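Local coordinates for protein protocadherin gamma-B3 (Homo sapiens, PDB 5K8R) that probably mediates calcium-dependent cell adhesion and may contribute to specific neuronal connections, its first four extracellular cadherin repeats making up this chain, at residues Ala222-Ala227 and Ser308-Asn313; Tyr249-Ile254 and Tyr285-Glu290; Arg259-Leu264 and Gly275-Glu280; Asn313-Thr318 and Thr341-Ser346. All coordinates share one frame; numbering follows the deposited sequence.

Interaction 1 of 4, residues Ala222-Ala227 and Ser308-Asn313; sequences AENLPA and SDENDN. With CA (calcium ion), chain F; CA (calcium ion), chain G; CA (calcium ion), chain E.
In the calcium-binding linker that closes the third cadherin repeat, Glu223 of an XEX-type motif meets Ser308-Asn313, which carries the DXNDN sequence. Where the two segments run parallel, Ala222 pairs with Ser308, and a weak hydrogen bond runs from Glu223 N to Ser308 O. Glu223 reaches across, extended past CG, and divides its carboxylate between two ions: OE2 lies 2.5 Å from the calcium of chain F, OE1 2.5 Å from that of chain G. Asp312 bridges the same pair, OD1 2.7 Å from the first and OD2 2.4 Å from the second. Asp309 OD1 and the carbonyl oxygen of Glu310 add to the chain F shell, which Glu280 and Asp345 complete; Asp309 OD2 is bonded to Ser346 of the next repeat. The anti side of OE2 also takes the backbone N-H of Glu310 (N to OE2 2.7 Å), fixing the carboxylate's turn. The Glu310 carboxylate lies stacked on the Asn224 amide, the two planes 4° apart, with CG 3.7 Å from Asn224 OD1. An alanine at Glu310 would keep the main-chain ligand but would probably leave the Asn224 amide without its stacking partner. Such shared carboxylates are typical of calcium sites between cadherin repeats.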
loop_
_atom_site.group_PDB
_atom_site.type_symbol
_atom_site.label_atom_id
_atom_site.label_comp_id
_atom_site.label_asym_id
_atom_site.label_seq_id
_atom_site.Cartn_x
_atom_site.Cartn_y
_atom_site.Cartn_z
ATOM N N ALA A 222 -12.585 -9.998 40.719
ATOM C CA ALA A 222 -12.369 -10.895 41.842
ATOM C C ALA A 222 -11.539 -12.102 41.412
ATOM O O ALA A 222 -11.473 -12.459 40.233
ATOM C CB ALA A 222 -13.703 -11.349 42.434
ATOM N N GLU A 223 -10.896 -12.734 42.398
ATOM C CA GLU A 223 -10.007 -13.849 42.093
ATOM C C GLU A 223 -10.776 -15.094 41.666
ATOM O O GLU A 223 -10.234 -15.933 40.937
ATOM C CB GLU A 223 -9.120 -14.162 43.298
ATOM C CG GLU A 223 -9.879 -14.409 44.588
ATOM C CD GLU A 223 -8.975 -14.891 45.703
ATOM O OE1 GLU A 223 -7.912 -15.471 45.399
ATOM O OE2 GLU A 223 -9.322 -14.686 46.884
ATOM N N ASN A 224 -12.030 -15.233 42.094
ATOM C CA ASN A 224 -12.820 -16.398 41.719
ATOM C C ASN A 224 -13.488 -16.190 40.364
ATOM O O ASN A 224 -14.549 -16.760 40.093
ATOM C CB ASN A 224 -13.870 -16.707 42.791
ATOM C CG ASN A 224 -14.895 -15.601 42.942
ATOM O OD1 ASN A 224 -14.596 -14.429 42.722
ATOM N ND2 ASN A 224 -16.113 -15.970 43.321
ATOM N N LEU A 225 -12.872 -15.382 39.511
ATOM C CA LEU A 225 -13.409 -15.131 38.179
ATOM C C LEU A 225 -13.231 -16.368 37.310
ATOM O O LEU A 225 -12.102 -16.856 37.169
ATOM C CB LEU A 225 -12.714 -13.929 37.545
ATOM C CG LEU A 225 -13.238 -13.470 36.182
ATOM C CD1 LEU A 225 -14.681 -13.004 36.288
ATOM C CD2 LEU A 225 -12.356 -12.370 35.609
ATOM N N PRO A 226 -14.295 -16.911 36.724
ATOM C CA PRO A 226 -14.146 -18.105 35.886
ATOM C C PRO A 226 -13.315 -17.820 34.645
ATOM O O PRO A 226 -13.272 -16.697 34.138
ATOM C CB PRO A 226 -15.591 -18.464 35.515
ATOM C CG PRO A 226 -16.439 -17.775 36.537
ATOM C CD PRO A 226 -15.705 -16.518 36.881
ATOM N N ALA A 227 -12.651 -18.865 34.157
ATOM C CA ALA A 227 -11.850 -18.746 32.949
ATOM C C ALA A 227 -12.738 -18.468 31.741
ATOM O O ALA A 227 -13.891 -18.902 31.676
ATOM C CB ALA A 227 -11.034 -20.018 32.719
ATOM N N SER A 308 -9.146 -8.566 43.549
ATOM C CA SER A 308 -9.661 -8.370 44.895
ATOM C C SER A 308 -9.731 -9.701 45.634
ATOM O O SER A 308 -9.918 -10.762 45.032
ATOM C CB SER A 308 -11.043 -7.714 44.860
ATOM O OG SER A 308 -11.929 -8.435 44.023
ATOM N N ASP A 309 -9.586 -9.631 46.955
ATOM C CA ASP A 309 -9.491 -10.829 47.777
ATOM C C ASP A 309 -10.863 -11.456 48.001
ATOM O O ASP A 309 -11.854 -10.758 48.231
ATOM C CB ASP A 309 -8.844 -10.496 49.120
ATOM C CG ASP A 309 -8.680 -11.714 50.009
ATOM O OD1 ASP A 309 -8.431 -12.816 49.477
ATOM O OD2 ASP A 309 -8.801 -11.566 51.243
ATOM N N GLU A 310 -10.908 -12.784 47.930
ATOM C CA GLU A 310 -12.094 -13.564 48.243
ATOM C C GLU A 310 -11.758 -14.567 49.338
ATOM O O GLU A 310 -10.616 -15.019 49.459
ATOM C CB GLU A 310 -12.629 -14.298 47.006
ATOM C CG GLU A 310 -13.378 -13.407 46.028
ATOM C CD GLU A 310 -14.789 -13.098 46.489
ATOM O OE1 GLU A 310 -15.525 -14.048 46.833
ATOM O OE2 GLU A 310 -15.161 -11.907 46.514
ATOM N N ASN A 311 -12.764 -14.912 50.139
ATOM C CA ASN A 311 -12.573 -15.823 51.268
ATOM C C ASN A 311 -12.688 -17.269 50.783
ATOM O O ASN A 311 -13.668 -17.976 51.028
ATOM C CB ASN A 311 -13.574 -15.516 52.374
ATOM C CG ASN A 311 -13.256 -16.241 53.667
ATOM O OD1 ASN A 311 -12.111 -16.619 53.913
ATOM N ND2 ASN A 311 -14.269 -16.434 54.501
ATOM N N ASP A 312 -11.642 -17.708 50.079
ATOM C CA ASP A 312 -11.589 -19.050 49.513
ATOM C C ASP A 312 -10.509 -19.913 50.160
ATOM O O ASP A 312 -10.067 -20.898 49.561
ATOM C CB ASP A 312 -11.377 -18.981 47.999
ATOM C CG ASP A 312 -10.025 -18.407 47.621
ATOM O OD1 ASP A 312 -9.480 -17.589 48.394
ATOM O OD2 ASP A 312 -9.508 -18.774 46.545
ATOM N N ASN A 313 -10.076 -19.564 51.370
ATOM C CA ASN A 313 -9.092 -20.345 52.112
ATOM C C ASN A 313 -9.577 -20.507 53.543
ATOM O O ASN A 313 -9.789 -19.512 54.244
ATOM C CB ASN A 313 -7.713 -19.679 52.081
ATOM C CG ASN A 313 -7.014 -19.845 50.746
ATOM O OD1 ASN A 313 -6.256 -20.793 50.544
ATOM N ND2 ASN A 313 -7.267 -18.920 49.825
HETATM CA CA CA F . -8.226 -15.247 49.010
HETATM CA CA CA G . -7.346 -17.650 46.403
HETATM CA CA CA E . -10.072 -17.264 55.129
HETATM O O HOH W 1 -7.327 -18.824 44.169
#

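Interaction 2 of 4, residues Tyr249-Ile254 and Tyr285-Glu290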
loop_
_atom_site.group_PDB
_atom_site.type_symbol
_atom_site.label_atom_id
_atom_site.label_comp_id
_atom_site.label_asym_id
_atom_site.label_seq_id
_atom_site.Cartn_x
_atom_site.Cartn_y
_atom_site.Cartn_z
ATOM N N TYR A 249 -4.040 -5.939 17.696
ATOM C CA TYR A 249 -3.603 -5.734 19.067
ATOM C C TYR A 249 -2.821 -6.949 19.549
ATOM O O TYR A 249 -3.096 -8.083 19.148
ATOM C CB TYR A 249 -4.796 -5.491 19.996
ATOM C CG TYR A 249 -5.729 -4.391 19.549
ATOM C CD1 TYR A 249 -5.535 -3.080 19.959
ATOM C CD2 TYR A 249 -6.813 -4.665 18.724
ATOM C CE1 TYR A 249 -6.391 -2.071 19.558
ATOM C CE2 TYR A 249 -7.674 -3.664 18.317
ATOM C CZ TYR A 249 -7.458 -2.369 18.736
ATOM O OH TYR A 249 -8.312 -1.368 18.333
ATOM N N ALA A 250 -1.848 -6.704 20.423
ATOM C CA ALA A 250 -1.045 -7.795 20.957
ATOM C C ALA A 250 -0.406 -7.361 22.267
ATOM O O ALA A 250 -0.187 -6.172 22.501
ATOM C CB ALA A 250 0.034 -8.238 19.962
ATOM N N PHE A 251 -0.115 -8.342 23.116
ATOM C CA PHE A 251 0.640 -8.090 24.333
ATOM C C PHE A 251 2.118 -7.908 24.009
ATOM O O PHE A 251 2.627 -8.437 23.017
ATOM C CB PHE A 251 0.466 -9.240 25.325
ATOM C CG PHE A 251 -0.888 -9.287 25.977
ATOM C CD1 PHE A 251 -1.605 -8.125 26.203
ATOM C CD2 PHE A 251 -1.439 -10.495 26.367
ATOM C CE1 PHE A 251 -2.847 -8.167 26.808
ATOM C CE2 PHE A 251 -2.681 -10.545 26.970
ATOM C CZ PHE A 251 -3.385 -9.378 27.192
ATOM N N ILE A 252 2.809 -7.144 24.855
ATOM C CA ILE A 252 4.247 -6.952 24.730
ATOM C C ILE A 252 4.892 -7.129 26.097
ATOM O O ILE A 252 4.280 -6.855 27.134
ATOM C CB ILE A 252 4.608 -5.570 24.138
ATOM C CG1 ILE A 252 4.075 -4.447 25.029
ATOM C CG2 ILE A 252 4.080 -5.436 22.717
ATOM C CD1 ILE A 252 4.478 -3.067 24.574
ATOM N N ASN A 253 6.142 -7.599 26.087
ATOM C CA ASN A 253 6.929 -7.803 27.306
ATOM C C ASN A 253 6.184 -8.681 28.309
ATOM O O ASN A 253 6.246 -8.469 29.522
ATOM C CB ASN A 253 7.319 -6.465 27.938
ATOM C CG ASN A 253 8.293 -5.681 27.083
ATOM O OD1 ASN A 253 9.266 -6.232 26.569
ATOM N ND2 ASN A 253 8.033 -4.389 26.921
ATOM N N ILE A 254 5.476 -9.676 27.799
ATOM C CA ILE A 254 4.648 -10.535 28.635
ATOM C C ILE A 254 5.465 -11.738 29.081
ATOM O O ILE A 254 6.405 -12.169 28.404
ATOM C CB ILE A 254 3.363 -10.957 27.890
ATOM C CG1 ILE A 254 2.243 -11.223 28.892
ATOM C CG2 ILE A 254 3.608 -12.181 27.018
ATOM C CD1 ILE A 254 2.015 -10.071 29.838
ATOM N N TYR A 285 -1.836 -6.974 37.754
ATOM C CA TYR A 285 -1.114 -7.263 36.519
ATOM C C TYR A 285 -1.044 -5.993 35.685
ATOM O O TYR A 285 -2.080 -5.426 35.328
ATOM C CB TYR A 285 -1.797 -8.380 35.722
ATOM C CG TYR A 285 -1.780 -9.736 36.391
ATOM C CD1 TYR A 285 -0.777 -10.656 36.114
ATOM C CD2 TYR A 285 -2.774 -10.102 37.288
ATOM C CE1 TYR A 285 -0.761 -11.900 36.717
ATOM C CE2 TYR A 285 -2.765 -11.345 37.898
ATOM C CZ TYR A 285 -1.757 -12.238 37.608
ATOM O OH TYR A 285 -1.745 -13.474 38.211
ATOM N N THR A 286 0.169 -5.552 35.369
ATOM C CA THR A 286 0.389 -4.430 34.463
ATOM C C THR A 286 0.997 -4.969 33.174
ATOM O O THR A 286 2.104 -5.519 33.189
ATOM C CB THR A 286 1.293 -3.371 35.093
ATOM O OG1 THR A 286 0.625 -2.776 36.212
ATOM C CG2 THR A 286 1.626 -2.288 34.079
ATOM N N ILE A 287 0.272 -4.812 32.069
ATOM C CA ILE A 287 0.624 -5.425 30.794
ATOM C C ILE A 287 0.662 -4.345 29.722
ATOM O O ILE A 287 -0.244 -3.509 29.647
ATOM C CB ILE A 287 -0.377 -6.529 30.403
ATOM C CG1 ILE A 287 -0.494 -7.568 31.519
ATOM C CG2 ILE A 287 0.037 -7.184 29.102
ATOM C CD1 ILE A 287 -1.678 -8.496 31.357
ATOM N N GLY A 288 1.700 -4.370 28.891
ATOM C CA GLY A 288 1.789 -3.457 27.765
ATOM C C GLY A 288 1.056 -4.007 26.549
ATOM O O GLY A 288 1.140 -5.196 26.237
ATOM N N VAL A 289 0.344 -3.121 25.859
ATOM C CA VAL A 289 -0.470 -3.482 24.704
ATOM C C VAL A 289 -0.015 -2.655 23.508
ATOM O O VAL A 289 0.165 -1.436 23.619
ATOM C CB VAL A 289 -1.970 -3.272 24.978
ATOM C CG1 VAL A 289 -2.784 -3.535 23.720
ATOM C CG2 VAL A 289 -2.430 -4.178 26.111
ATOM N N GLU A 290 0.164 -3.323 22.371
ATOM C CA GLU A 290 0.593 -2.707 21.125
ATOM C C GLU A 290 -0.499 -2.852 20.074
ATOM O O GLU A 290 -1.134 -3.908 19.965
ATOM C CB GLU A 290 1.891 -3.345 20.613
ATOM C CG GLU A 290 2.319 -2.883 19.228
ATOM C CD GLU A 290 3.397 -3.763 18.627
ATOM O OE1 GLU A 290 3.541 -4.920 19.076
ATOM O OE2 GLU A 290 4.102 -3.300 17.708
#
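Phe251 has CG beside its backbone N (chi1 -73°), which sets the ring against Ile287, whose CG2 is anti to the backbone N; CD1 of Phe251 and CG2 of Ile287 come within 3.5 Å. The two residues belong to neighbouring antiparallel strands, 248-252 and 284-292, of the four-stranded mixed sheet in the third cadherin repeat, with 248-252 at its edge within this chain. Val289 stands across from Phe251 in a non-hydrogen-bonded pair, its CG2 lying at the ring edge, near the ring plane. Ile254, two residues on from Ile252, brings its CD1 to 3.6 Å from the same Ile287 CG2, so that one methyl touches both the ring and the Ile254 tip. This apolar face looks into the sandwich, where Phe262 and Leu264 of strand 262-264 pack on Phe251.

Ala250 and Glu290 form a hydrogen-bonded pair. Glu290 N to Ala250 O is 2.9 Å and almost straight (174° at the hydrogen), while the return bond from Ala250 N to Glu290 O is more bent. On the other face Ile252 lays CG2 3.7 Å from CB of Glu290, the two side chains crossing at about a right angle. Asn253, next along, bonds through OD1 to the backbone N of Ser126 of the second subunit, so this edge also takes part in the dimer. Gly288 suits its place: Ile252 CG1 sits 3.3 Å from Gly288 O, and a CB on residue 288 would run into that same CG1.

Interaction 3 of 4, residues Arg259-Leu264 and Gly275-Glu280. With CA (calcium ion), chain G; CA (calcium ion), chain F.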
loop_
_atom_site.group_PDB
_atom_site.type_symbol
_atom_site.label_atom_id
_atom_site.label_comp_id
_atom_site.label_asym_id
_atom_site.label_seq_id
_atom_site.Cartn_x
_atom_site.Cartn_y
_atom_site.Cartn_z
ATOM N N ARG A 259 1.129 -15.142 30.178
ATOM C CA ARG A 259 0.776 -15.758 28.905
ATOM C C ARG A 259 -0.217 -16.898 29.097
ATOM O O ARG A 259 -1.110 -17.095 28.264
ATOM C CB ARG A 259 2.040 -16.257 28.201
ATOM C CG ARG A 259 1.760 -17.093 26.963
ATOM C CD ARG A 259 3.027 -17.471 26.218
ATOM N NE ARG A 259 3.502 -16.394 25.353
ATOM C CZ ARG A 259 4.444 -15.523 25.694
ATOM N NH1 ARG A 259 5.017 -15.600 26.888
ATOM N NH2 ARG A 259 4.817 -14.578 24.844
ATOM N N GLN A 260 -0.090 -17.645 30.190
ATOM C CA GLN A 260 -1.001 -18.737 30.502
ATOM C C GLN A 260 -2.235 -18.277 31.268
ATOM O O GLN A 260 -3.029 -19.120 31.700
ATOM C CB GLN A 260 -0.271 -19.815 31.306
ATOM C CG GLN A 260 0.863 -20.492 30.557
ATOM C CD GLN A 260 0.372 -21.366 29.422
ATOM O OE1 GLN A 260 0.622 -21.079 28.251
ATOM N NE2 GLN A 260 -0.324 -22.445 29.762
ATOM N N LEU A 261 -2.411 -16.972 31.454
ATOM C CA LEU A 261 -3.520 -16.441 32.239
ATOM C C LEU A 261 -4.454 -15.541 31.449
ATOM O O LEU A 261 -5.671 -15.616 31.632
ATOM C CB LEU A 261 -2.983 -15.669 33.455
ATOM C CG LEU A 261 -3.042 -16.394 34.801
ATOM C CD1 LEU A 261 -4.485 -16.627 35.214
ATOM C CD2 LEU A 261 -2.278 -17.708 34.750
ATOM N N PHE A 262 -3.927 -14.691 30.573
ATOM C CA PHE A 262 -4.743 -13.737 29.837
ATOM C C PHE A 262 -4.539 -13.902 28.336
ATOM O O PHE A 262 -3.519 -14.423 27.875
ATOM C CB PHE A 262 -4.426 -12.295 30.255
ATOM C CG PHE A 262 -4.732 -12.004 31.696
ATOM C CD1 PHE A 262 -6.034 -11.785 32.111
ATOM C CD2 PHE A 262 -3.716 -11.948 32.636
ATOM C CE1 PHE A 262 -6.319 -11.517 33.437
ATOM C CE2 PHE A 262 -3.995 -11.680 33.963
ATOM C CZ PHE A 262 -5.298 -11.464 34.364
ATOM N N LYS A 263 -5.536 -13.446 27.580
ATOM C CA LYS A 263 -5.532 -13.528 26.127
ATOM C C LYS A 263 -6.107 -12.241 25.558
ATOM O O LYS A 263 -7.151 -11.770 26.019
ATOM C CB LYS A 263 -6.345 -14.733 25.637
ATOM C CG LYS A 263 -6.591 -14.754 24.136
ATOM C CD LYS A 263 -7.492 -15.912 23.738
ATOM C CE LYS A 263 -7.828 -15.869 22.256
ATOM N NZ LYS A 263 -6.607 -15.938 21.406
ATOM N N LEU A 264 -5.427 -11.678 24.562
ATOM C CA LEU A 264 -5.860 -10.455 23.894
ATOM C C LEU A 264 -6.174 -10.778 22.441
ATOM O O LEU A 264 -5.287 -11.200 21.691
ATOM C CB LEU A 264 -4.788 -9.368 23.985
ATOM C CG LEU A 264 -5.140 -8.018 23.355
ATOM C CD1 LEU A 264 -6.325 -7.386 24.066
ATOM C CD2 LEU A 264 -3.938 -7.084 23.373
ATOM N N GLY A 275 -6.829 -18.635 32.343
ATOM C CA GLY A 275 -6.479 -19.423 33.507
ATOM C C GLY A 275 -7.244 -18.993 34.741
ATOM O O GLY A 275 -8.299 -18.359 34.635
ATOM N N GLU A 276 -6.723 -19.325 35.918
ATOM C CA GLU A 276 -7.378 -19.023 37.183
ATOM C C GLU A 276 -6.623 -17.911 37.898
ATOM O O GLU A 276 -5.403 -17.995 38.071
ATOM C CB GLU A 276 -7.450 -20.268 38.071
ATOM C CG GLU A 276 -8.036 -21.490 37.382
ATOM C CD GLU A 276 -9.472 -21.282 36.939
ATOM O OE1 GLU A 276 -10.209 -20.542 37.624
ATOM O OE2 GLU A 276 -9.864 -21.860 35.903
ATOM N N LEU A 277 -7.350 -16.873 38.305
ATOM C CA LEU A 277 -6.763 -15.806 39.100
ATOM C C LEU A 277 -6.680 -16.232 40.560
ATOM O O LEU A 277 -7.596 -16.868 41.090
ATOM C CB LEU A 277 -7.584 -14.520 38.979
ATOM C CG LEU A 277 -7.634 -13.793 37.631
ATOM C CD1 LEU A 277 -6.275 -13.833 36.946
ATOM C CD2 LEU A 277 -8.709 -14.374 36.726
ATOM N N ASP A 278 -5.571 -15.884 41.209
ATOM C CA ASP A 278 -5.358 -16.219 42.614
ATOM C C ASP A 278 -4.805 -14.988 43.317
ATOM O O ASP A 278 -3.654 -14.605 43.086
ATOM C CB ASP A 278 -4.415 -17.411 42.765
ATOM C CG ASP A 278 -4.354 -17.930 44.189
ATOM O OD1 ASP A 278 -5.288 -17.648 44.969
ATOM O OD2 ASP A 278 -3.374 -18.627 44.527
ATOM N N PHE A 279 -5.629 -14.369 44.168
ATOM C CA PHE A 279 -5.187 -13.195 44.913
ATOM C C PHE A 279 -3.996 -13.514 45.806
ATOM O O PHE A 279 -3.132 -12.655 46.018
ATOM C CB PHE A 279 -6.344 -12.639 45.746
ATOM C CG PHE A 279 -5.981 -11.436 46.573
ATOM C CD1 PHE A 279 -6.040 -10.164 46.030
ATOM C CD2 PHE A 279 -5.592 -11.578 47.895
ATOM C CE1 PHE A 279 -5.710 -9.055 46.788
ATOM C CE2 PHE A 279 -5.260 -10.473 48.657
ATOM C CZ PHE A 279 -5.320 -9.210 48.103
ATOM N N GLU A 280 -3.928 -14.740 46.330
ATOM C CA GLU A 280 -2.818 -15.123 47.194
ATOM C C GLU A 280 -1.495 -15.191 46.445
ATOM O O GLU A 280 -0.437 -15.102 47.077
ATOM C CB GLU A 280 -3.106 -16.471 47.861
ATOM C CG GLU A 280 -3.956 -16.377 49.120
ATOM C CD GLU A 280 -5.350 -15.849 48.852
ATOM O OE1 GLU A 280 -5.970 -16.280 47.857
ATOM O OE2 GLU A 280 -5.823 -14.997 49.634
HETATM CA CA CA G . -7.346 -17.650 46.403
HETATM CA CA CA F . -8.226 -15.247 49.010
HETATM O O HOH W 1 -7.327 -18.824 44.169
#
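The Phe262 ring reaches Leu277 with its far tip, CZ lying 3.6 Å from Leu277 CD1, and the two side chains cross at about a right angle. Tyr285 forms a T-shaped pair with this ring, and Phe251 and Ile305 pack on it from the opposing sheet of the sandwich. A second ring, Phe279, has Glu280 OE2 in its plane at the edge. Leu261 comes to Leu277 as well, CD1 to CD1 3.7 Å; the same Leu261 methyl is 3.3 Å from Glu276 O. Here the third cadherin repeat leaves its hairpin of strands 262-264 and 270-273: a weak hydrogen bond from Gly275 N to Leu261 O extends the pairing, and the chain then turns into the LDFE sequence, a variant of the cadherin DRE calcium motif. Gly275 passes close to segment 259-264, since a CB there would clash with Gln260 O. Glu280, bent at chi2 (64°), presents its carboxylate to two ions. OE2 is 2.5 Å from the calcium of chain F, and OE1 joins the ions, at 2.7 Å from that calcium and 2.4 Å from the one of chain G. Asp278 OD1 holds the chain G ion at 2.5 Å, beside a water ligand, while Phe279 N donates to Glu223 OE1.

Interaction 4 of 4, residues Asn313-Thr318 and Thr341-Ser346. With CA (calcium ion), chain E; CA (calcium ion), chain F.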
loop_
_atom_site.group_PDB
_atom_site.type_symbol
_atom_site.label_atom_id
_atom_site.label_comp_id
_atom_site.label_asym_id
_atom_site.label_seq_id
_atom_site.Cartn_x
_atom_site.Cartn_y
_atom_site.Cartn_z
ATOM N N ASN A 313 -10.076 -19.564 51.370
ATOM C CA ASN A 313 -9.092 -20.345 52.112
ATOM C C ASN A 313 -9.577 -20.507 53.543
ATOM O O ASN A 313 -9.789 -19.512 54.244
ATOM C CB ASN A 313 -7.713 -19.679 52.081
ATOM C CG ASN A 313 -7.014 -19.845 50.746
ATOM O OD1 ASN A 313 -6.256 -20.793 50.544
ATOM N ND2 ASN A 313 -7.267 -18.920 49.825
ATOM N N ALA A 314 -9.752 -21.755 53.972
ATOM C CA ALA A 314 -10.224 -22.039 55.317
ATOM C C ALA A 314 -9.091 -21.886 56.330
ATOM O O ALA A 314 -7.922 -22.110 56.004
ATOM C CB ALA A 314 -10.794 -23.451 55.393
ATOM N N PRO A 315 -9.413 -21.493 57.564
ATOM C CA PRO A 315 -8.372 -21.381 58.593
ATOM C C PRO A 315 -7.734 -22.730 58.882
ATOM O O PRO A 315 -8.365 -23.783 58.758
ATOM C CB PRO A 315 -9.133 -20.849 59.813
ATOM C CG PRO A 315 -10.361 -20.213 59.251
ATOM C CD PRO A 315 -10.722 -21.029 58.049
ATOM N N GLU A 316 -6.458 -22.678 59.250
ATOM C CA GLU A 316 -5.688 -23.874 59.552
ATOM C C GLU A 316 -5.236 -23.878 61.005
ATOM O O GLU A 316 -4.853 -22.847 61.557
ATOM C CB GLU A 316 -4.475 -23.979 58.626
ATOM C CG GLU A 316 -3.650 -25.240 58.822
ATOM C CD GLU A 316 -2.486 -25.332 57.855
ATOM O OE1 GLU A 316 -2.659 -24.951 56.678
ATOM O OE2 GLU A 316 -1.399 -25.784 58.272
ATOM N N ILE A 317 -5.289 -25.055 61.614
ATOM C CA ILE A 317 -4.895 -25.243 63.005
ATOM C C ILE A 317 -3.700 -26.182 63.046
ATOM O O ILE A 317 -3.703 -27.232 62.392
ATOM C CB ILE A 317 -6.054 -25.804 63.848
ATOM C CG1 ILE A 317 -7.308 -24.946 63.678
ATOM C CG2 ILE A 317 -5.657 -25.886 65.313
ATOM C CD1 ILE A 317 -8.528 -25.516 64.367
ATOM N N THR A 318 -2.682 -25.807 63.813
ATOM C CA THR A 318 -1.521 -26.647 64.062
ATOM C C THR A 318 -1.384 -26.853 65.564
ATOM O O THR A 318 -1.522 -25.904 66.341
ATOM C CB THR A 318 -0.244 -26.022 63.493
ATOM O OG1 THR A 318 -0.450 -25.683 62.116
ATOM C CG2 THR A 318 0.916 -26.997 63.596
ATOM N N THR A 341 -2.862 -21.028 64.644
ATOM C CA THR A 341 -3.789 -20.845 63.538
ATOM C C THR A 341 -3.164 -19.956 62.471
ATOM O O THR A 341 -2.338 -19.089 62.768
ATOM C CB THR A 341 -5.103 -20.220 64.017
ATOM O OG1 THR A 341 -4.874 -18.859 64.402
ATOM C CG2 THR A 341 -5.657 -20.988 65.208
ATOM N N HIS A 342 -3.577 -20.160 61.232
ATOM C CA HIS A 342 -3.141 -19.345 60.119
ATOM C C HIS A 342 -4.123 -19.391 58.979
ATOM O O HIS A 342 -4.702 -20.413 58.714
ATOM C CB HIS A 342 -1.722 -19.665 59.680
ATOM C CG HIS A 342 -1.622 -20.708 58.629
ATOM N ND1 HIS A 342 -1.921 -20.462 57.313
ATOM C CD2 HIS A 342 -1.230 -21.998 58.692
ATOM C CE1 HIS A 342 -1.735 -21.560 56.610
ATOM N NE2 HIS A 342 -1.316 -22.509 57.425
ATOM N N ASP A 343 -4.309 -18.256 58.314
ATOM C CA ASP A 343 -5.236 -18.155 57.196
ATOM C C ASP A 343 -4.551 -17.411 56.061
ATOM O O ASP A 343 -3.964 -16.347 56.279
ATOM C CB ASP A 343 -6.528 -17.436 57.609
ATOM C CG ASP A 343 -7.664 -17.659 56.628
ATOM O OD1 ASP A 343 -8.772 -18.020 57.079
ATOM O OD2 ASP A 343 -7.456 -17.472 55.411
ATOM N N LEU A 344 -4.632 -17.967 54.851
ATOM C CA LEU A 344 -3.925 -17.397 53.712
ATOM C C LEU A 344 -4.589 -16.139 53.165
ATOM O O LEU A 344 -3.945 -15.388 52.425
ATOM C CB LEU A 344 -3.802 -18.437 52.596
ATOM C CG LEU A 344 -3.065 -19.732 52.939
ATOM C CD1 LEU A 344 -3.059 -20.673 51.745
ATOM C CD2 LEU A 344 -1.645 -19.444 53.403
ATOM N N ASP A 345 -5.850 -15.890 53.508
ATOM C CA ASP A 345 -6.564 -14.739 52.977
ATOM C C ASP A 345 -6.132 -13.463 53.700
ATOM O O ASP A 345 -5.346 -13.485 54.650
ATOM C CB ASP A 345 -8.070 -14.960 53.084
ATOM C CG ASP A 345 -8.541 -16.152 52.274
ATOM O OD1 ASP A 345 -7.924 -16.438 51.227
ATOM O OD2 ASP A 345 -9.524 -16.803 52.684
ATOM N N SER A 346 -6.656 -12.329 53.238
ATOM C CA SER A 346 -6.302 -11.025 53.773
ATOM C C SER A 346 -7.522 -10.368 54.408
ATOM O O SER A 346 -8.663 -10.784 54.192
ATOM C CB SER A 346 -5.729 -10.115 52.678
ATOM O OG SER A 346 -4.637 -10.737 52.023
HETATM CA CA CA E . -10.072 -17.264 55.129
HETATM CA CA CA F . -8.226 -15.247 49.010
HETATM O O HOH W 2 -5.595 -20.583 54.959
#
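Asn313 and Asp345 meet obliquely, amide and carboxylate planes 71° apart, at the calcium-bound junction of the third and fourth cadherin repeats. The DXNDN linker here leads into strand 316-321 and faces the DXD motif that follows strand 335-342. Asn313 has CG anti to its carbonyl carbon (chi1 -75°), which turns the amide toward Asp345, and it grips both carboxylate oxygens: its backbone N donates to the syn lone pair of Asp345 OD2 (3.1 Å), and ND2 donates to OD1 (2.9 Å) on its syn side, tilted from the carboxylate plane. Those oxygens face different ions, OD1 the calcium of chain F and OD2 that of chain E. Asn313 O binds the chain E ion too, at 2.4 Å, and Asp343 chelates it with both oxygens; OD2 of Asp343 also accepts from Asp345 N, closing an Asx turn. Asn313 OD1 rests on Leu344, 3.4 Å from CD1. An alanine at Asn313 would probably leave Asp345 OD1 without its amide donor and open a gap beside Leu344. Further along, Glu316 and His342 are an antiparallel hydrogen-bonded pair whose side chains run side by side, planes 61° apart, with Glu316 CB in CH-pi contact over one face of the imidazole, 4.0 Å from its centroid. Glu41 of the second subunit packs on His342. A water donates to Ala314 O at 3.0 Å and accepts from Leu344 N at 2.8 Å.

Interactions 1, 2 and 3 all lie in the third cadherin repeat; interaction 4 carries the chain into the fourth. In sequence, 222-227 and 308-313 bracket the pairing of 249-254 with 285-290, which in turn brackets 259-264 with 275-280. Interactions 1 and 3 have centres about 12 Å apart and share two calcium ions and a water. The centres of interactions 4 and 1 lie about 16 Å apart; they share Asn313, and interaction 4 shares a calcium with interaction 3, so three loops and the next repeat converge on one ion cluster tying both repeats together. The centres of interactions 2 and 1 are about 23 Å apart; Phe251 and Leu264 join interactions 2 and 3. Interactions 2 and 4 both touch the second subunit.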